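Hypothetical protein AF1704 (Archaeoglobus fulgidus, PDB 1ZBM) probably converts cyclic dehypoxanthinylfutalosinate into 1,4-dihydroxy-6-naphthoate and dihydroxyacetone, a carbon-carbon lyase step of menaquinone biosynthesis. Local coordinates at residues Thr17-Asp22 and Tyr225-Asp230; Glu153-Tyr158 and Lys235-Met240. All blocks are in the same frame, centred on the assembly; numbering follows the deposited sequence.

In the fold
Interactions 1 and 2, their centres about 9 Å apart, interlock along the chain: loop 225-230 of interaction 1 runs directly into helix 231-241, which carries residues 235-240 of interaction 2. A salt bridge joins them, Arg-227 NE to Glu-153 OE1 at 2.8 Å. Packing adds a second link, with Leu-229 CD1 lying 3.5 Å from Glu-153 CB. Both contacts border the predicted active site, because Asp-19 and Glu-153 each have their nearest side-chain atoms about 3 Å from those of His-152, the probable proton acceptor. The nearest side-chain atoms of Gln-155, in interaction 2, and Ala-115, a predicted substrate-binding residue, are about 8 Å apart.

Interaction 1 of 2, residues Thr17-Asp22 and Tyr225-Asp230; sequences TPDADD and YSRGLD
Asp-19 and Pro-18 take hold of Arg-227 through two hydrogen bonds, while the backbone and ring of Pro-18 lie against the face of Tyr-225. The charged bond is nearly straight: Arg-227 NH2 reaches Asp-19 OD1 at 2.6 Å with an N-H...O angle of 174°. The oxygen lies in the guanidinium plane and offers its anti lone pair, and the carboxylate and guanidinium planes stand 86° apart, so this is a salt bridge through one oxygen and not a flat two-pronged pair. The neighbouring NH1 donates to Pro-18 O at 2.8 Å, arriving close to the line of the carbonyl bond, but more bent and with the oxygen tilted from the guanidinium plane. Tyr-225 O sits over the centre of the guanidinium face, 3.7 Å above its plane.

The apolar part centres on the Tyr-225 ring. Pro-18 CA lies 3.6 Å above the Tyr-225 ring plane, over its centre. Pro-18 CB completes a CH-pi contact, 3.9 Å from the ring centroid and 27° off the normal. Ile-44 of strand 39-44 packs against both side chains.

Water 1 adds a bridged link, accepting from Ala-20 N at 3.0 Å and donating to Tyr-225 O at 3.0 Å. It ties the first turn of helix 20-30 to the loop before helix 231-241. The backbones that present these groups are sharply turned: Pro-18 is the centre of an inverse gamma turn, and Arg-227 belongs to a type I' beta turn from Ser-226 to Leu-229.

Since NE of Arg-227 also bridges to Glu-153, all three guanidinium nitrogens are engaged, which would fix the rotation of the group. By gripping OD1, Arg-227 probably helps to orient Asp-19, whose side chain touches His-152, the predicted proton acceptor.

Interaction 2 of 2, residues Glu153-Tyr158 and Lys235-Met240; sequences EGQITY and KRFAMM
Helix 231-241 packs here against the short 3-10 turn that follows strand 147-150, and the contact is carried by Phe-237 against Glu-153, Gln-155 and Ile-156. With CG anti to the backbone N (chi1 -178°), the Phe-237 ring projects from the helix with one face toward Glu-153 CA and CB. Glu-153 CB stands almost directly over the face, 4.2 Å from the ring centroid and 5° off the normal, a CH-pi contact; Glu-153 CA is 3.6 Å above the ring plane, nearer the rim. Gln-155 meets the edge instead: its NE2 is 4.1 Å from Phe-237 CE1, and the amide and ring planes are 82° apart. That amide is anchored by Tyr-241 OH at OE1 and by His-152 O at NE2.

Ile-156 completes the interface, its CD1 3.9 Å from Phe-237 CB and its CG2 3.9 Å from CE of Met-240, a selenomethionine. Ile-156 CB lies over the face of the Arg-236 guanidinium, 3.8 Å from NH1. An alanine at Phe-237 would probably open a gap against Glu-153 CA and CB and leave the Gln-155 amide without its aromatic neighbour.

No hydrogen bond crosses between the two segments. The join, between a helix also touching helix 20-30 and the loop after strand 147-150, of the sheet that also holds 92-95, 105-108, 127-130 and 164-168, links elements of the two lobes, as expected for the periplasmic-binding-protein clan.

Interaction 1 of 2, residues Thr17-Asp22 and Tyr225-Asp230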
# COMPACT_ATOMS: atom_id res chain seq x y z
N THR A 17 -3.31 -7.70 2.36
CA THR A 17 -2.27 -7.71 3.38
C THR A 17 -2.60 -7.74 4.86
O THR A 17 -3.65 -7.27 5.29
CB THR A 17 -1.34 -6.52 3.15
OG1 THR A 17 -2.07 -5.30 3.32
CG2 THR A 17 -0.77 -6.57 1.75
N PRO A 18 -1.68 -8.29 5.68
CA PRO A 18 -1.84 -8.38 7.13
C PRO A 18 -1.56 -7.02 7.76
O PRO A 18 -0.63 -6.88 8.55
CB PRO A 18 -0.79 -9.42 7.55
CG PRO A 18 -0.30 -10.03 6.24
CD PRO A 18 -0.41 -8.91 5.26
N ASP A 19 -2.34 -6.02 7.38
CA ASP A 19 -2.17 -4.68 7.91
C ASP A 19 -3.52 -4.14 8.38
O ASP A 19 -4.57 -4.46 7.80
CB ASP A 19 -1.58 -3.74 6.86
CG ASP A 19 -0.22 -4.21 6.36
OD1 ASP A 19 0.68 -4.44 7.19
OD2 ASP A 19 -0.06 -4.35 5.13
N ALA A 20 -3.48 -3.32 9.43
CA ALA A 20 -4.68 -2.73 10.01
C ALA A 20 -5.54 -2.03 8.96
O ALA A 20 -6.72 -2.34 8.80
CB ALA A 20 -4.28 -1.75 11.10
N ASP A 21 -4.94 -1.08 8.25
CA ASP A 21 -5.68 -0.35 7.23
C ASP A 21 -6.39 -1.31 6.28
O ASP A 21 -7.52 -1.06 5.86
CB ASP A 21 -4.73 0.57 6.45
CG ASP A 21 -3.64 -0.19 5.73
OD1 ASP A 21 -3.65 -0.19 4.49
OD2 ASP A 21 -2.79 -0.81 6.41
N ASP A 22 -5.74 -2.42 5.96
CA ASP A 22 -6.32 -3.41 5.06
C ASP A 22 -7.47 -4.19 5.70
O ASP A 22 -8.55 -4.31 5.13
CB ASP A 22 -5.24 -4.37 4.55
CG ASP A 22 -5.77 -5.35 3.56
OD1 ASP A 22 -6.57 -6.24 3.94
OD2 ASP A 22 -5.39 -5.26 2.37
N TYR A 225 -3.77 -6.79 13.46
CA TYR A 225 -2.59 -6.38 12.70
C TYR A 225 -2.08 -5.01 13.14
O TYR A 225 -1.25 -4.41 12.46
CB TYR A 225 -2.90 -6.35 11.20
CG TYR A 225 -3.34 -7.68 10.64
CD1 TYR A 225 -2.56 -8.82 10.80
CD2 TYR A 225 -4.53 -7.80 9.93
CE1 TYR A 225 -2.96 -10.05 10.27
CE2 TYR A 225 -4.93 -9.02 9.40
CZ TYR A 225 -4.14 -10.13 9.57
OH TYR A 225 -4.53 -11.34 9.04
N SER A 226 -2.58 -4.53 14.27
CA SER A 226 -2.20 -3.21 14.80
C SER A 226 -0.72 -3.08 15.12
O SER A 226 -0.17 -1.98 15.09
CB SER A 226 -3.01 -2.89 16.05
OG SER A 226 -2.81 -3.89 17.04
N ARG A 227 -0.07 -4.19 15.44
CA ARG A 227 1.36 -4.16 15.74
C ARG A 227 1.70 -3.21 16.90
O ARG A 227 2.59 -2.37 16.76
CB ARG A 227 2.13 -3.73 14.48
CG ARG A 227 3.15 -4.75 13.98
CD ARG A 227 2.68 -5.47 12.70
NE ARG A 227 2.47 -4.54 11.60
CZ ARG A 227 1.89 -4.85 10.45
NH1 ARG A 227 1.45 -6.09 10.24
NH2 ARG A 227 1.71 -3.92 9.51
N GLY A 228 1.00 -3.35 18.02
CA GLY A 228 1.28 -2.51 19.18
C GLY A 228 0.56 -1.17 19.24
O GLY A 228 0.47 -0.55 20.30
N LEU A 229 0.04 -0.72 18.10
CA LEU A 229 -0.68 0.54 18.04
C LEU A 229 -1.94 0.45 18.88
O LEU A 229 -2.63 -0.57 18.87
CB LEU A 229 -1.10 0.85 16.61
CG LEU A 229 -0.04 1.16 15.56
CD1 LEU A 229 -0.67 1.15 14.16
CD2 LEU A 229 0.58 2.51 15.85
N ASP A 230 -2.24 1.53 19.60
CA ASP A 230 -3.45 1.60 20.41
C ASP A 230 -4.60 1.82 19.43
O ASP A 230 -4.37 2.06 18.24
CB ASP A 230 -3.33 2.75 21.40
CG ASP A 230 -2.62 3.95 20.82
OD1 ASP A 230 -3.27 4.78 20.15
OD2 ASP A 230 -1.39 4.07 21.02
O HOH W 1 -0.88 -2.15 10.50

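Interaction 2 of 2, residues Glu153-Tyr158 and Lys235-Met240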
# COMPACT_ATOMS: atom_id res chain seq x y z
N GLU A 153 2.74 1.30 9.39
CA GLU A 153 2.49 2.20 10.51
C GLU A 153 3.73 2.84 11.12
O GLU A 153 3.62 3.66 12.04
CB GLU A 153 1.66 1.50 11.60
CG GLU A 153 2.38 0.42 12.39
CD GLU A 153 2.47 -0.90 11.65
OE1 GLU A 153 3.07 -1.85 12.21
OE2 GLU A 153 1.94 -1.00 10.52
N GLY A 154 4.90 2.49 10.62
CA GLY A 154 6.13 3.07 11.14
C GLY A 154 6.15 4.57 10.87
O GLY A 154 6.62 5.35 11.69
N GLN A 155 5.61 4.96 9.71
CA GLN A 155 5.56 6.36 9.30
C GLN A 155 4.92 7.30 10.33
O GLN A 155 5.14 8.51 10.27
CB GLN A 155 4.85 6.49 7.94
CG GLN A 155 3.47 5.84 7.86
CD GLN A 155 2.79 5.98 6.49
OE1 GLN A 155 2.27 7.04 6.14
NE2 GLN A 155 2.79 4.90 5.71
N ILE A 156 4.14 6.76 11.26
CA ILE A 156 3.52 7.60 12.28
C ILE A 156 3.87 7.16 13.70
O ILE A 156 3.24 7.60 14.65
CB ILE A 156 1.97 7.61 12.20
CG1 ILE A 156 1.43 6.23 12.58
CG2 ILE A 156 1.52 8.06 10.81
CD1 ILE A 156 -0.08 6.15 12.65
N THR A 157 4.87 6.29 13.82
CA THR A 157 5.28 5.79 15.13
C THR A 157 6.79 5.83 15.37
O THR A 157 7.24 5.64 16.50
CB THR A 157 4.84 4.34 15.34
OG1 THR A 157 5.05 3.97 16.70
CG2 THR A 157 5.64 3.39 14.45
N TYR A 158 7.57 6.10 14.32
CA TYR A 158 9.02 6.13 14.44
C TYR A 158 9.54 6.98 15.60
O TYR A 158 10.57 6.66 16.20
CB TYR A 158 9.64 6.57 13.10
CG TYR A 158 9.37 8.00 12.70
CD1 TYR A 158 10.00 9.05 13.35
CD2 TYR A 158 8.46 8.31 11.69
CE1 TYR A 158 9.74 10.37 13.01
CE2 TYR A 158 8.19 9.64 11.34
CZ TYR A 158 8.84 10.66 12.01
OH TYR A 158 8.57 11.98 11.71
N LYS A 235 -6.91 3.70 14.27
CA LYS A 235 -8.01 4.30 13.53
C LYS A 235 -7.46 5.39 12.63
O LYS A 235 -7.80 5.50 11.45
CB LYS A 235 -9.04 4.90 14.49
CG LYS A 235 -10.46 4.36 14.33
CD LYS A 235 -11.42 5.05 15.29
CE LYS A 235 -11.00 4.85 16.74
NZ LYS A 235 -11.85 5.62 17.70
N ARG A 236 -6.58 6.21 13.20
CA ARG A 236 -5.95 7.31 12.48
C ARG A 236 -5.20 6.79 11.25
O ARG A 236 -5.31 7.35 10.17
CB ARG A 236 -5.00 8.06 13.42
CG ARG A 236 -4.20 9.19 12.78
CD ARG A 236 -3.20 9.76 13.80
NE ARG A 236 -1.98 10.28 13.17
CZ ARG A 236 -0.83 10.43 13.81
NH1 ARG A 236 0.23 10.90 13.16
NH2 ARG A 236 -0.72 10.10 15.09
N PHE A 237 -4.44 5.70 11.43
CA PHE A 237 -3.67 5.11 10.33
C PHE A 237 -4.58 4.57 9.24
O PHE A 237 -4.38 4.83 8.05
CB PHE A 237 -2.78 3.97 10.84
CG PHE A 237 -1.92 3.35 9.77
CD1 PHE A 237 -0.86 4.06 9.22
CD2 PHE A 237 -2.17 2.06 9.32
CE1 PHE A 237 -0.06 3.51 8.23
CE2 PHE A 237 -1.38 1.49 8.33
CZ PHE A 237 -0.32 2.22 7.79
N ALA A 238 -5.58 3.80 9.65
CA ALA A 238 -6.51 3.22 8.71
C ALA A 238 -7.26 4.32 7.95
O ALA A 238 -7.42 4.23 6.74
CB ALA A 238 -7.50 2.31 9.43
N MSE A 239 -7.72 5.34 8.67
CA MSE A 239 -8.46 6.43 8.05
C MSE A 239 -7.58 7.24 7.09
O MSE A 239 -8.10 7.93 6.20
CB MSE A 239 -9.05 7.34 9.13
CG MSE A 239 -10.57 7.44 9.09
SE MSE A 239 -11.50 6.60 10.60
CE MSE A 239 -10.94 7.83 12.00
N MSE A 240 -6.27 7.14 7.26
CA MSE A 240 -5.30 7.84 6.40
C MSE A 240 -5.23 7.21 5.01
O MSE A 240 -5.00 7.90 4.02
CB MSE A 240 -3.90 7.80 7.02
CG MSE A 240 -3.63 8.87 8.07
SE MSE A 240 -1.99 8.58 9.08
CE MSE A 240 -0.65 9.07 7.77